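PDB 2DUY: competence protein ComEA-related protein from Thermus thermophilus, which is of unknown function but carries helix-hairpin-helix motifs and may bind DNA. Local coordinates for residues E27-L32 / R41-G46; R47-V52 / L56-I61. All coordinates share one frame; numbering follows the deposited sequence.

Interaction 1 of 2, residues E27-L32 / R41-G46; sequences EELMAL and RRIVEG
Leu-29 overlaps two side chains of the facing helix with a single methyl, CD1. Ile-43 CG2 lies 3.9 Å from Leu-29 CD1. Val-44 CG2 lies 3.8 Å from the same Leu-29 CD1. The methyl therefore sits against two consecutive residues, and both pairs of side chains cross obliquely. Leu-29 puts CG anti to its carbonyl carbon (chi1 -70°), and CD1 then extends toward the second helix. Ile-43 meets it with the CG2 branch, which stands anti to the backbone N. The contact is purely apolar; no hydrogen bond joins the two segments. It is also small, with 129 Å² buried in all. The backbones stay well apart: the nearest CA atoms, those of Leu-29 and Ile-43, are 8.4 Å from each other. Leu-29 and Ile-43 are buried, while Val-44 keeps some exposure to solvent.

Both segments belong to a helix-hairpin-helix motif of the kind found in DNA-binding proteins. Leu-29 comes from the short helix 26-29 and Ile-43 and Val-44 from helix 37-45, so the contact joins the helices before and after the connecting hairpin. A type I turn runs from Leu-29 to Leu-32, closed by the bond from Leu-32 N to Leu-29 O (3.0 Å). Ala-40, one turn before Val-44, also touches Leu-29. On the outer side of helix 37-45, Arg-41 NH2 forms a salt bridge with Glu-45 OE2 at 3.1 Å. A weak bond from Arg-41 NE to Glu-45 OE1 adds to this pairing.

Interaction 2 of 2, residues R47-V52 / L56-I61; sequences RPYARV and LKVKGI
Pro-48 and Tyr-49 meet Lys-57 and Val-58 across this contact. Arg-47, just before them, directs its CB away from the second segment. A cis peptide bond leads into Pro-48. The carbonyl O of Pro-48 receives a weak hydrogen bond from Lys-57 NZ at 3.3 Å. The stronger partner of this ammonium is the carbonyl O of Gly-46.

Tyr-49 carries most of the apolar contact. Its CG is anti to the carbonyl carbon (chi1 -62°), and the ring reaches out to the second segment. Lys-57 CE comes at the ring obliquely, 3.5 Å from Tyr-49 CE2. The lysine chain bends at chi3 (134°) on its way past the ring to the carbonyls. Val-58 approaches at the ring edge, near the ring plane, with its CG2 3.4 Å from Tyr-49 OH. The two side chains stand at about a right angle. The hydroxyl is hydrogen-bonded to the carbonyl O of Ile-43, and Val-58 also packs on Arg-42 of helix 37-45.

On the other segment, a type II turn from Val-58 to Ile-61 has Gly-60 with a positive phi of 100°. This turn probably forms the hairpin of the second helix-hairpin-helix motif, ahead of helix 63-69. The Lys-57 ammonium is thus satisfied by the carbonyl O atoms of Gly-46 and, weakly, Pro-48, while its CE methylene pads the tyrosine ring. The partial negative charge of the carbonyls probably helps to stabilise the positive charge.

In the fold
From the N terminus, the chain passes through strand 19-20 into helix 26-29, then through a hairpin into helix 37-45. Interaction 1 closes this first loop. Interaction 2 follows in series: it closes a shorter loop, between 47-52 and 56-61, before helix 63-69 begins. The two neither nest nor cross. Their centres lie 10 Å apart, and they touch directly. The C-terminal part of helix 37-45 is common ground, because 47-52 continues straight on from 41-46 and 56-61 folds back against the same helix. Together they tie the first helix-hairpin-helix motif, with helices 26-29 and 37-45, to the approach to helix 63-69 in the second.

Interaction 1 of 2, residues E27-L32 / R41-G46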
# COMPACT_ATOMS: atom_id res chain seq x y z
N GLU A 27 -1.57 5.39 8.92
CA GLU A 27 -2.93 4.96 9.23
C GLU A 27 -3.74 4.65 7.98
O GLU A 27 -4.52 3.70 7.95
CB GLU A 27 -3.68 6.05 10.02
CG GLU A 27 -2.99 6.57 11.27
CD GLU A 27 -3.02 5.59 12.43
OE1 GLU A 27 -2.63 5.98 13.55
OE2 GLU A 27 -3.44 4.43 12.23
N GLU A 28 -3.58 5.48 6.95
CA GLU A 28 -4.30 5.30 5.70
C GLU A 28 -3.86 4.01 5.03
O GLU A 28 -4.68 3.28 4.47
CB GLU A 28 -4.07 6.52 4.79
CG GLU A 28 -4.87 7.74 5.24
CD GLU A 28 -4.37 9.07 4.67
OE1 GLU A 28 -5.08 10.07 4.84
OE2 GLU A 28 -3.27 9.12 4.07
N LEU A 29 -2.57 3.72 5.09
CA LEU A 29 -2.06 2.49 4.50
C LEU A 29 -2.57 1.30 5.30
O LEU A 29 -2.85 0.22 4.75
CB LEU A 29 -0.53 2.49 4.50
CG LEU A 29 0.16 3.48 3.56
CD1 LEU A 29 1.64 3.54 3.85
CD2 LEU A 29 -0.08 3.03 2.11
N MSE A 30 -2.69 1.48 6.61
CA MSE A 30 -3.16 0.41 7.48
C MSE A 30 -4.64 0.08 7.27
O MSE A 30 -5.15 -0.89 7.82
CB MSE A 30 -2.87 0.76 8.94
CG MSE A 30 -1.38 0.69 9.27
SE MSE A 30 -0.93 1.17 11.09
CE MSE A 30 -1.70 -0.36 12.00
N ALA A 31 -5.33 0.89 6.46
CA ALA A 31 -6.74 0.63 6.18
C ALA A 31 -6.86 -0.36 5.02
O ALA A 31 -7.93 -0.91 4.77
CB ALA A 31 -7.46 1.94 5.83
N LEU A 32 -5.75 -0.59 4.32
CA LEU A 32 -5.72 -1.52 3.19
C LEU A 32 -5.76 -2.96 3.65
O LEU A 32 -5.14 -3.33 4.65
CB LEU A 32 -4.46 -1.31 2.35
CG LEU A 32 -4.32 0.04 1.66
CD1 LEU A 32 -2.88 0.24 1.22
CD2 LEU A 32 -5.26 0.12 0.48
N ARG A 41 4.78 0.52 7.56
CA ARG A 41 6.05 1.20 7.81
C ARG A 41 7.05 0.95 6.68
O ARG A 41 7.71 1.87 6.21
CB ARG A 41 6.67 0.71 9.12
CG ARG A 41 7.80 1.58 9.63
CD ARG A 41 8.70 0.83 10.62
NE ARG A 41 9.86 0.23 9.96
CZ ARG A 41 9.87 -0.95 9.36
NH1 ARG A 41 8.78 -1.71 9.33
NH2 ARG A 41 10.98 -1.38 8.77
N ARG A 42 7.16 -0.30 6.25
CA ARG A 42 8.09 -0.64 5.17
C ARG A 42 7.68 0.03 3.86
O ARG A 42 8.53 0.40 3.05
CB ARG A 42 8.14 -2.16 4.96
CG ARG A 42 8.76 -2.91 6.13
CD ARG A 42 8.61 -4.41 5.97
NE ARG A 42 9.28 -5.13 7.04
CZ ARG A 42 9.20 -6.45 7.22
NH1 ARG A 42 8.46 -7.19 6.39
NH2 ARG A 42 9.86 -7.03 8.21
N ILE A 43 6.38 0.17 3.64
CA ILE A 43 5.92 0.81 2.42
C ILE A 43 6.39 2.27 2.43
O ILE A 43 6.92 2.74 1.43
CB ILE A 43 4.37 0.74 2.29
CG1 ILE A 43 3.96 -0.70 1.98
CG2 ILE A 43 3.87 1.70 1.18
CD1 ILE A 43 2.46 -0.94 2.00
N VAL A 44 6.20 2.98 3.54
CA VAL A 44 6.64 4.39 3.60
C VAL A 44 8.14 4.49 3.39
O VAL A 44 8.63 5.36 2.64
CB VAL A 44 6.33 5.06 4.96
CG1 VAL A 44 6.89 6.49 4.98
CG2 VAL A 44 4.83 5.09 5.20
N GLU A 45 8.88 3.61 4.05
CA GLU A 45 10.34 3.61 3.95
C GLU A 45 10.84 3.30 2.54
O GLU A 45 11.95 3.71 2.17
CB GLU A 45 10.93 2.61 4.95
CG GLU A 45 10.74 3.04 6.40
CD GLU A 45 11.43 2.12 7.40
OE1 GLU A 45 11.59 2.53 8.56
OE2 GLU A 45 11.80 0.99 7.02
N GLY A 46 10.03 2.59 1.76
CA GLY A 46 10.44 2.26 0.41
C GLY A 46 10.13 3.31 -0.65
O GLY A 46 10.46 3.11 -1.82

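Interaction 2 of 2, residues R47-V52 / L56-I61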
# COMPACT_ATOMS: atom_id res chain seq x y z
N ARG A 47 9.52 4.42 -0.26
CA ARG A 47 9.17 5.49 -1.20
C ARG A 47 10.40 6.10 -1.85
O ARG A 47 11.47 6.14 -1.23
CB ARG A 47 8.38 6.58 -0.48
CG ARG A 47 6.97 6.13 -0.11
CD ARG A 47 6.25 7.09 0.82
NE ARG A 47 4.88 6.60 1.01
CZ ARG A 47 4.00 7.07 1.88
NH1 ARG A 47 4.33 8.07 2.70
NH2 ARG A 47 2.78 6.54 1.93
N PRO A 48 10.27 6.62 -3.07
CA PRO A 48 9.06 6.69 -3.90
C PRO A 48 8.83 5.46 -4.76
O PRO A 48 9.74 4.68 -5.03
CB PRO A 48 9.31 7.92 -4.76
CG PRO A 48 10.76 7.80 -5.05
CD PRO A 48 11.37 7.40 -3.70
N TYR A 49 7.58 5.31 -5.20
CA TYR A 49 7.16 4.23 -6.09
C TYR A 49 6.81 4.89 -7.43
O TYR A 49 6.08 5.88 -7.45
CB TYR A 49 5.92 3.52 -5.53
CG TYR A 49 6.18 2.87 -4.20
CD1 TYR A 49 5.89 3.53 -3.00
CD2 TYR A 49 6.80 1.63 -4.13
CE1 TYR A 49 6.24 2.96 -1.78
CE2 TYR A 49 7.15 1.06 -2.92
CZ TYR A 49 6.87 1.73 -1.75
OH TYR A 49 7.24 1.17 -0.56
N ALA A 50 7.33 4.35 -8.53
CA ALA A 50 7.01 4.91 -9.85
C ALA A 50 5.73 4.27 -10.37
O ALA A 50 4.99 4.87 -11.16
CB ALA A 50 8.17 4.66 -10.83
N ARG A 51 5.47 3.04 -9.93
CA ARG A 51 4.26 2.33 -10.30
C ARG A 51 3.89 1.41 -9.14
O ARG A 51 4.73 1.10 -8.29
CB ARG A 51 4.44 1.53 -11.61
CG ARG A 51 5.46 0.36 -11.56
CD ARG A 51 6.76 0.70 -12.28
NE ARG A 51 7.73 -0.41 -12.24
CZ ARG A 51 7.90 -1.32 -13.19
NH1 ARG A 51 7.17 -1.28 -14.30
NH2 ARG A 51 8.82 -2.28 -13.05
N VAL A 52 2.64 0.96 -9.10
CA VAL A 52 2.19 0.10 -8.02
C VAL A 52 2.98 -1.19 -7.97
O VAL A 52 3.19 -1.75 -6.89
CB VAL A 52 0.68 -0.19 -8.15
CG1 VAL A 52 0.25 -1.24 -7.16
CG2 VAL A 52 -0.11 1.11 -7.91
N LEU A 56 6.56 -4.55 -4.97
CA LEU A 56 7.22 -5.84 -4.82
C LEU A 56 8.61 -5.69 -4.20
O LEU A 56 9.26 -6.69 -3.88
CB LEU A 56 7.32 -6.58 -6.16
CG LEU A 56 5.98 -7.12 -6.68
CD1 LEU A 56 6.16 -7.80 -8.03
CD2 LEU A 56 5.43 -8.12 -5.65
N LYS A 57 9.08 -4.46 -4.03
CA LYS A 57 10.39 -4.26 -3.40
C LYS A 57 10.25 -4.28 -1.88
O LYS A 57 11.25 -4.33 -1.17
CB LYS A 57 11.02 -2.93 -3.81
CG LYS A 57 10.40 -1.70 -3.18
CD LYS A 57 11.27 -0.48 -3.42
CE LYS A 57 10.45 0.71 -3.88
NZ LYS A 57 11.31 1.90 -4.15
N VAL A 58 9.02 -4.26 -1.39
CA VAL A 58 8.78 -4.24 0.06
C VAL A 58 8.76 -5.65 0.63
O VAL A 58 8.03 -6.51 0.14
CB VAL A 58 7.44 -3.57 0.39
CG1 VAL A 58 7.23 -3.55 1.90
CG2 VAL A 58 7.42 -2.16 -0.17
N LYS A 59 9.56 -5.88 1.67
CA LYS A 59 9.62 -7.21 2.27
C LYS A 59 8.26 -7.54 2.86
O LYS A 59 7.69 -6.73 3.59
CB LYS A 59 10.70 -7.26 3.36
CG LYS A 59 10.98 -8.66 3.90
CD LYS A 59 12.18 -8.65 4.85
CE LYS A 59 12.71 -10.05 5.14
NZ LYS A 59 11.71 -10.92 5.82
N GLY A 60 7.73 -8.71 2.52
CA GLY A 60 6.45 -9.11 3.06
C GLY A 60 5.24 -8.94 2.17
O GLY A 60 4.15 -9.40 2.51
N ILE A 61 5.41 -8.27 1.03
CA ILE A 61 4.30 -8.08 0.11
C ILE A 61 4.45 -9.00 -1.10
O ILE A 61 5.03 -8.63 -2.11
CB ILE A 61 4.21 -6.61 -0.36
CG1 ILE A 61 3.89 -5.71 0.84
CG2 ILE A 61 3.12 -6.46 -1.41
CD1 ILE A 61 3.76 -4.23 0.50